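Local coordinates for protein Bug27 (Bordetella pertussis, PDB 2QPQ) that probably binds a small solute in the periplasm as a Venus flytrap receptor of the Bug family, a group related to tripartite tricarboxylate transport, at residues E276-Q279 against K280-E283; L69-N72 against S73-V77; S186-P189 against F190-G194. All coordinates share one frame; numbering follows the deposited sequence.

Contact 1. Residues E276-Q279 against K280-E283; sequences EVFQ and KMVE
Q279 and E283, one turn apart on helix 275-296, join through their side chains: NE2 of Q279 gives a hydrogen bond to OE2 of E283 over 2.7 Å. The N-H points almost straight at the oxygen, at 166°, and OE2 lies close to the amide plane, receiving the proton on its anti lone pair. Amide and carboxylate planes are turned 70° apart, so the groups meet obliquely rather than flat against each other. A bend at chi2 of 65° curls the glutamine along the helix toward E283, whereas the glutamate runs extended beyond CG. The other end of the amide is also held, because OE1 accepts a bond from the backbone N of A95, which fixes the rotation of the whole group.

F278 and V282 pack on the buried side. The CG2 methyl of V282 sits over one face of the phenyl ring, 4.1 Å from its centroid and shifted toward the rim, in a CH-pi contact. The side chains of M281 and F278 cross at about a right angle, and SD lies obliquely to the ring, 5.4 Å from its centroid, a Met-aromatic contact; the thioether also lies 4.1 Å from CG1 of V277. Behind these side chains stand W229, which meets F278 edge-to-face, and L233. The i to i+4 backbone bonds, among them E283 N to Q279 O, bring Q279 and E283 to the same side of the helix. Glutamine suits its place because one amide can both donate and accept: it ties the helix to strand 93-109 while probably offsetting some of the negative charge on E283.

Contact 2. Residues L69-N72 against S73-V77; sequences LMVN and SSFAV
L69 and V71 meet F75 where strand 67-72 ends and helix 74-81 begins, in a buried, local contact round a tight strand-to-helix turn. Both aliphatic residues point from the strand toward the helix, and F75 points back at them. CG1 of V71 lies 3.7 Å from CD1 of the phenyl ring, while CD2 of L69 is 4.1 Å from CE1, farther along the same side of the ring; both methyls approach obliquely. F75 reaches them because its CG stands opposite the backbone N, at chi1 178°. A branched valine fills the space close to the strand backbone, and the longer leucine reaches the outer part of the ring. Beyond them, F93 meets F75 edge-to-face.

The turn is closed by the backbone: N of F75 donates to O of N72 over 2.9 Å, bent to 151° and with the donor tilted 32° from the carbonyl plane. S73, in the bend, sends its OG to the backbone N of W229, so a small hydroxyl residue ties the turn to strand 227-235. The side chain of N72 lies about 4 Å from a bound citrate, probably taken from the crystallisation liquor, though it may mark a pocket. A strand running into a helix beside a bound citrate molecule is consistent with the ligand cleft of a Venus flytrap, periplasmic solute-binding fold.

Contact 3. Residues S186-P189 against F190-G194; sequences SAIP and FIKAG
F190 folds back along the last turns of helix 184-192, whose C-terminal end is closed at G194 by a Schellman motif. Its CB lies 3.5 Å from O of A187. CG, set opposite the carbonyl carbon at chi1 -59°, swings the ring back toward the preceding turn, where CD2 and CE2 each come within 3.5 Å of O of S186. That carbonyl oxygen sits at the ring edge, in its plane. P189 has no N-H to give to the turn before, and the helix is kinked there; a proline is tolerated because its own carbonyl still accepts from A193.

On another side, CB of A187 meets CD1 of I191 at 3.9 Å; the small alanine leaves room for the isoleucine, and both reach V107 of strand 93-109. I188 and K192 run alongside each other, with the aliphatic part of the lysine against CG2 of I188 and its NZ hydrogen-bonded to the backbone O of L209. At the end, G194 adopts positive phi, 68°, easily reached without a side chain. The last turn is held by A193 N, which donates to O of P189 over 3.1 Å, and by G194 N, which donates to O of I191 over 3.0 Å.

In the fold
From the N terminus, contact 2 comes first, turning the chain from strand 67-72 into helix 74-81. Contact 3 follows on helix 184-192, and contact 1 comes last, near the start of helix 275-296. All three lie within continuous stretches and close no long loop; they stand in series, neither nesting nor crossing. Contacts 1 and 2 nevertheless touch in space, with CG1 of V282 3.7 Å from CE2 of F75, so the late helix packs on the early turn and both meet strand 227-235. Contact 3 lies apart, its centre about 32 Å from that of contact 1 and on the opposite side of the chain's centre. The long strand 93-109 meets both distant helices.

Contact 1. Residues E276-Q279 against K280-E283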
loop_
_atom_site.group_PDB
_atom_site.type_symbol
_atom_site.label_atom_id
_atom_site.label_comp_id
_atom_site.label_asym_id
_atom_site.label_seq_id
_atom_site.Cartn_x
_atom_site.Cartn_y
_atom_site.Cartn_z
ATOM N N GLU A 276 8.335 -14.190 -10.299
ATOM C CA GLU A 276 7.467 -14.133 -11.473
ATOM C C GLU A 276 6.081 -13.563 -11.192
ATOM O O GLU A 276 5.619 -12.643 -11.915
ATOM C CB GLU A 276 7.370 -15.518 -12.129
ATOM C CG GLU A 276 6.499 -15.551 -13.382
ATOM C CD GLU A 276 6.691 -16.791 -14.235
ATOM O OE1 GLU A 276 7.363 -17.766 -13.780
ATOM O OE2 GLU A 276 6.165 -16.780 -15.386
ATOM N N VAL A 277 5.420 -14.084 -10.162
ATOM C CA VAL A 277 4.070 -13.647 -9.847
ATOM C C VAL A 277 4.085 -12.156 -9.443
ATOM O O VAL A 277 3.223 -11.338 -9.908
ATOM C CB VAL A 277 3.444 -14.460 -8.694
ATOM C CG1 VAL A 277 2.110 -13.798 -8.250
ATOM C CG2 VAL A 277 3.209 -15.930 -9.138
ATOM N N PHE A 278 5.053 -11.797 -8.598
ATOM C CA PHE A 278 5.069 -10.443 -8.068
ATOM C C PHE A 278 5.388 -9.467 -9.224
ATOM O O PHE A 278 4.785 -8.388 -9.325
ATOM C CB PHE A 278 6.054 -10.313 -6.854
ATOM C CG PHE A 278 6.042 -8.946 -6.172
ATOM C CD1 PHE A 278 4.874 -8.152 -6.166
ATOM C CD2 PHE A 278 7.159 -8.485 -5.493
ATOM C CE1 PHE A 278 4.853 -6.919 -5.528
ATOM C CE2 PHE A 278 7.146 -7.239 -4.848
ATOM C CZ PHE A 278 5.979 -6.456 -4.878
ATOM N N GLN A 279 6.336 -9.837 -10.079
ATOM C CA GLN A 279 6.657 -9.016 -11.251
ATOM C C GLN A 279 5.433 -8.765 -12.111
ATOM O O GLN A 279 5.195 -7.633 -12.573
ATOM C CB GLN A 279 7.774 -9.629 -12.122
ATOM C CG GLN A 279 8.215 -8.715 -13.308
ATOM C CD GLN A 279 8.846 -7.433 -12.812
ATOM O OE1 GLN A 279 9.510 -7.444 -11.792
ATOM N NE2 GLN A 279 8.606 -6.322 -13.491
ATOM N N LYS A 280 4.655 -9.823 -12.348
ATOM C CA LYS A 280 3.420 -9.652 -13.096
ATOM C C LYS A 280 2.445 -8.684 -12.395
ATOM O O LYS A 280 1.827 -7.844 -13.057
ATOM C CB LYS A 280 2.774 -11.011 -13.359
ATOM C CG LYS A 280 1.582 -11.021 -14.367
ATOM C CD LYS A 280 2.011 -10.745 -15.806
ATOM C CE LYS A 280 0.791 -10.840 -16.762
ATOM N NZ LYS A 280 0.994 -9.996 -17.972
ATOM N N MET A 281 2.306 -8.816 -11.070
ATOM C CA MET A 281 1.417 -7.944 -10.295
ATOM C C MET A 281 1.862 -6.493 -10.418
ATOM O O MET A 281 1.030 -5.615 -10.616
ATOM C CB MET A 281 1.448 -8.318 -8.805
ATOM C CG MET A 281 1.254 -9.792 -8.461
ATOM S SD MET A 281 1.280 -10.107 -6.677
ATOM C CE MET A 281 0.384 -8.589 -6.136
ATOM N N VAL A 282 3.173 -6.248 -10.305
ATOM C CA VAL A 282 3.728 -4.878 -10.413
ATOM C C VAL A 282 3.333 -4.295 -11.778
ATOM O O VAL A 282 2.814 -3.190 -11.858
ATOM C CB VAL A 282 5.285 -4.822 -10.224
ATOM C CG1 VAL A 282 5.877 -3.412 -10.582
ATOM C CG2 VAL A 282 5.687 -5.218 -8.816
ATOM N N GLU A 283 3.570 -5.041 -12.846
ATOM C CA GLU A 283 3.308 -4.520 -14.212
ATOM C C GLU A 283 1.816 -4.331 -14.489
ATOM O O GLU A 283 1.397 -3.349 -15.079
ATOM C CB GLU A 283 3.989 -5.442 -15.253
ATOM C CG GLU A 283 5.509 -5.323 -15.145
ATOM C CD GLU A 283 6.271 -6.103 -16.221
ATOM O OE1 GLU A 283 5.692 -6.275 -17.318
ATOM O OE2 GLU A 283 7.448 -6.493 -15.976
#

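Contact 2. Residues L69-N72 against S73-V77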
loop_
_atom_site.group_PDB
_atom_site.type_symbol
_atom_site.label_atom_id
_atom_site.label_comp_id
_atom_site.label_asym_id
_atom_site.label_seq_id
_atom_site.Cartn_x
_atom_site.Cartn_y
_atom_site.Cartn_z
ATOM N N LEU A 69 14.888 -2.748 -2.900
ATOM C CA LEU A 69 13.965 -1.645 -2.726
ATOM C C LEU A 69 12.719 -2.188 -2.061
ATOM O O LEU A 69 12.094 -3.097 -2.590
ATOM C CB LEU A 69 13.603 -1.032 -4.091
ATOM C CG LEU A 69 12.782 0.257 -3.939
ATOM C CD1 LEU A 69 13.655 1.431 -3.401
ATOM C CD2 LEU A 69 12.155 0.593 -5.313
ATOM N N MET A 70 12.396 -1.681 -0.877
ATOM C CA MET A 70 11.137 -2.066 -0.223
ATOM C C MET A 70 10.019 -1.158 -0.732
ATOM O O MET A 70 10.098 0.050 -0.568
ATOM C CB MET A 70 11.221 -1.955 1.311
ATOM C CG MET A 70 9.901 -2.491 1.927
ATOM S SD MET A 70 10.018 -4.299 2.202
ATOM C CE MET A 70 8.312 -4.707 2.468
ATOM N N VAL A 71 9.012 -1.751 -1.352
ATOM C CA VAL A 71 7.933 -1.023 -2.036
ATOM C C VAL A 71 6.557 -1.380 -1.487
ATOM O O VAL A 71 6.327 -2.466 -0.923
ATOM C CB VAL A 71 7.948 -1.256 -3.620
ATOM C CG1 VAL A 71 9.241 -0.688 -4.236
ATOM C CG2 VAL A 71 7.803 -2.806 -4.020
ATOM N N ASN A 72 5.618 -0.483 -1.729
ATOM C CA ASN A 72 4.230 -0.870 -1.688
ATOM C C ASN A 72 3.571 -0.470 -3.011
ATOM O O ASN A 72 4.248 0.012 -3.925
ATOM C CB ASN A 72 3.521 -0.274 -0.465
ATOM C CG ASN A 72 3.568 1.242 -0.442
ATOM O OD1 ASN A 72 4.191 1.842 0.437
ATOM N ND2 ASN A 72 2.908 1.860 -1.375
ATOM N N SER A 73 2.271 -0.698 -3.123
ATOM C CA SER A 73 1.498 -0.358 -4.333
ATOM C C SER A 73 1.740 1.041 -4.905
ATOM O O SER A 73 1.658 1.221 -6.117
ATOM C CB SER A 73 0.007 -0.585 -4.080
ATOM O OG SER A 73 -0.214 -1.965 -3.961
ATOM N N SER A 74 2.067 2.005 -4.043
ATOM C CA SER A 74 2.484 3.344 -4.467
ATOM C C SER A 74 3.479 3.286 -5.620
ATOM O O SER A 74 3.408 4.084 -6.542
ATOM C CB SER A 74 3.131 4.111 -3.301
ATOM O OG SER A 74 2.200 4.406 -2.243
ATOM N N PHE A 75 4.417 2.337 -5.565
ATOM C CA PHE A 75 5.379 2.154 -6.660
ATOM C C PHE A 75 4.652 2.004 -8.011
ATOM O O PHE A 75 5.113 2.513 -9.056
ATOM C CB PHE A 75 6.291 0.938 -6.371
ATOM C CG PHE A 75 7.291 0.643 -7.472
ATOM C CD1 PHE A 75 8.582 1.183 -7.414
ATOM C CD2 PHE A 75 6.931 -0.144 -8.582
ATOM C CE1 PHE A 75 9.547 0.900 -8.447
ATOM C CE2 PHE A 75 7.877 -0.394 -9.642
ATOM C CZ PHE A 75 9.202 0.114 -9.513
ATOM N N ALA A 76 3.550 1.265 -8.022
ATOM C CA ALA A 76 2.793 1.073 -9.276
ATOM C C ALA A 76 1.935 2.286 -9.641
ATOM O O ALA A 76 1.522 2.420 -10.797
ATOM C CB ALA A 76 1.956 -0.199 -9.228
ATOM N N VAL A 77 1.638 3.147 -8.657
ATOM C CA VAL A 77 0.870 4.372 -8.912
ATOM C C VAL A 77 1.735 5.461 -9.534
ATOM O O VAL A 77 1.280 6.250 -10.385
ATOM C CB VAL A 77 0.225 4.945 -7.612
ATOM C CG1 VAL A 77 -0.557 6.244 -7.910
ATOM C CG2 VAL A 77 -0.709 3.915 -6.969
#

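Contact 3. Residues S186-P189 against F190-G194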
loop_
_atom_site.group_PDB
_atom_site.type_symbol
_atom_site.label_atom_id
_atom_site.label_comp_id
_atom_site.label_asym_id
_atom_site.label_seq_id
_atom_site.Cartn_x
_atom_site.Cartn_y
_atom_site.Cartn_z
ATOM N N SER A 186 -3.612 0.747 10.212
ATOM C CA SER A 186 -3.715 1.996 10.994
ATOM C C SER A 186 -5.044 2.142 11.741
ATOM O O SER A 186 -5.066 2.608 12.886
ATOM C CB SER A 186 -3.447 3.259 10.144
ATOM O OG SER A 186 -4.396 3.461 9.093
ATOM N N ALA A 187 -6.133 1.730 11.102
ATOM C CA ALA A 187 -7.489 2.045 11.581
ATOM C C ALA A 187 -8.014 1.027 12.584
ATOM O O ALA A 187 -8.849 1.363 13.444
ATOM C CB ALA A 187 -8.424 2.096 10.425
ATOM N N ILE A 188 -7.553 -0.215 12.446
ATOM C CA ILE A 188 -8.179 -1.327 13.196
ATOM C C ILE A 188 -8.234 -1.064 14.715
ATOM O O ILE A 188 -9.301 -1.208 15.299
ATOM C CB ILE A 188 -7.608 -2.760 12.802
ATOM C CG1 ILE A 188 -8.252 -3.241 11.500
ATOM C CG2 ILE A 188 -7.947 -3.816 13.844
ATOM C CD1 ILE A 188 -7.557 -4.463 10.888
ATOM N N PRO A 189 -7.132 -0.619 15.349
ATOM C CA PRO A 189 -7.286 -0.353 16.798
ATOM C C PRO A 189 -8.423 0.605 17.174
ATOM O O PRO A 189 -9.048 0.438 18.227
ATOM C CB PRO A 189 -5.936 0.260 17.214
ATOM C CG PRO A 189 -4.977 -0.034 16.114
ATOM C CD PRO A 189 -5.756 -0.368 14.875
ATOM N N PHE A 190 -8.680 1.605 16.333
ATOM C CA PHE A 190 -9.701 2.620 16.607
ATOM C C PHE A 190 -11.096 2.117 16.345
ATOM O O PHE A 190 -12.056 2.500 17.049
ATOM C CB PHE A 190 -9.410 3.899 15.793
ATOM C CG PHE A 190 -8.069 4.471 16.102
ATOM C CD1 PHE A 190 -7.869 5.189 17.281
ATOM C CD2 PHE A 190 -6.992 4.221 15.273
ATOM C CE1 PHE A 190 -6.622 5.688 17.601
ATOM C CE2 PHE A 190 -5.727 4.730 15.581
ATOM C CZ PHE A 190 -5.543 5.440 16.741
ATOM N N ILE A 191 -11.193 1.254 15.341
ATOM C CA ILE A 191 -12.455 0.639 14.970
ATOM C C ILE A 191 -12.872 -0.319 16.107
ATOM O O ILE A 191 -14.007 -0.233 16.575
ATOM C CB ILE A 191 -12.375 -0.089 13.641
ATOM C CG1 ILE A 191 -12.126 0.904 12.499
ATOM C CG2 ILE A 191 -13.687 -0.884 13.373
ATOM C CD1 ILE A 191 -11.777 0.236 11.193
ATOM N N LYS A 192 -11.942 -1.143 16.588
ATOM C CA LYS A 192 -12.230 -2.042 17.750
ATOM C C LYS A 192 -12.652 -1.278 19.007
ATOM O O LYS A 192 -13.585 -1.698 19.737
ATOM C CB LYS A 192 -11.011 -2.909 18.072
ATOM C CG LYS A 192 -10.502 -3.778 16.921
ATOM C CD LYS A 192 -11.435 -4.917 16.584
ATOM C CE LYS A 192 -10.738 -6.014 15.762
ATOM N NZ LYS A 192 -11.690 -7.143 15.438
ATOM N N ALA A 193 -11.955 -0.171 19.270
ATOM C CA ALA A 193 -12.253 0.755 20.371
ATOM C C ALA A 193 -13.590 1.491 20.218
ATOM O O ALA A 193 -14.056 2.144 21.163
ATOM C CB ALA A 193 -11.119 1.757 20.531
ATOM N N GLY A 194 -14.207 1.377 19.040
ATOM C CA GLY A 194 -15.442 2.080 18.704
ATOM C C GLY A 194 -15.295 3.592 18.568
ATOM O O GLY A 194 -16.276 4.346 18.669
#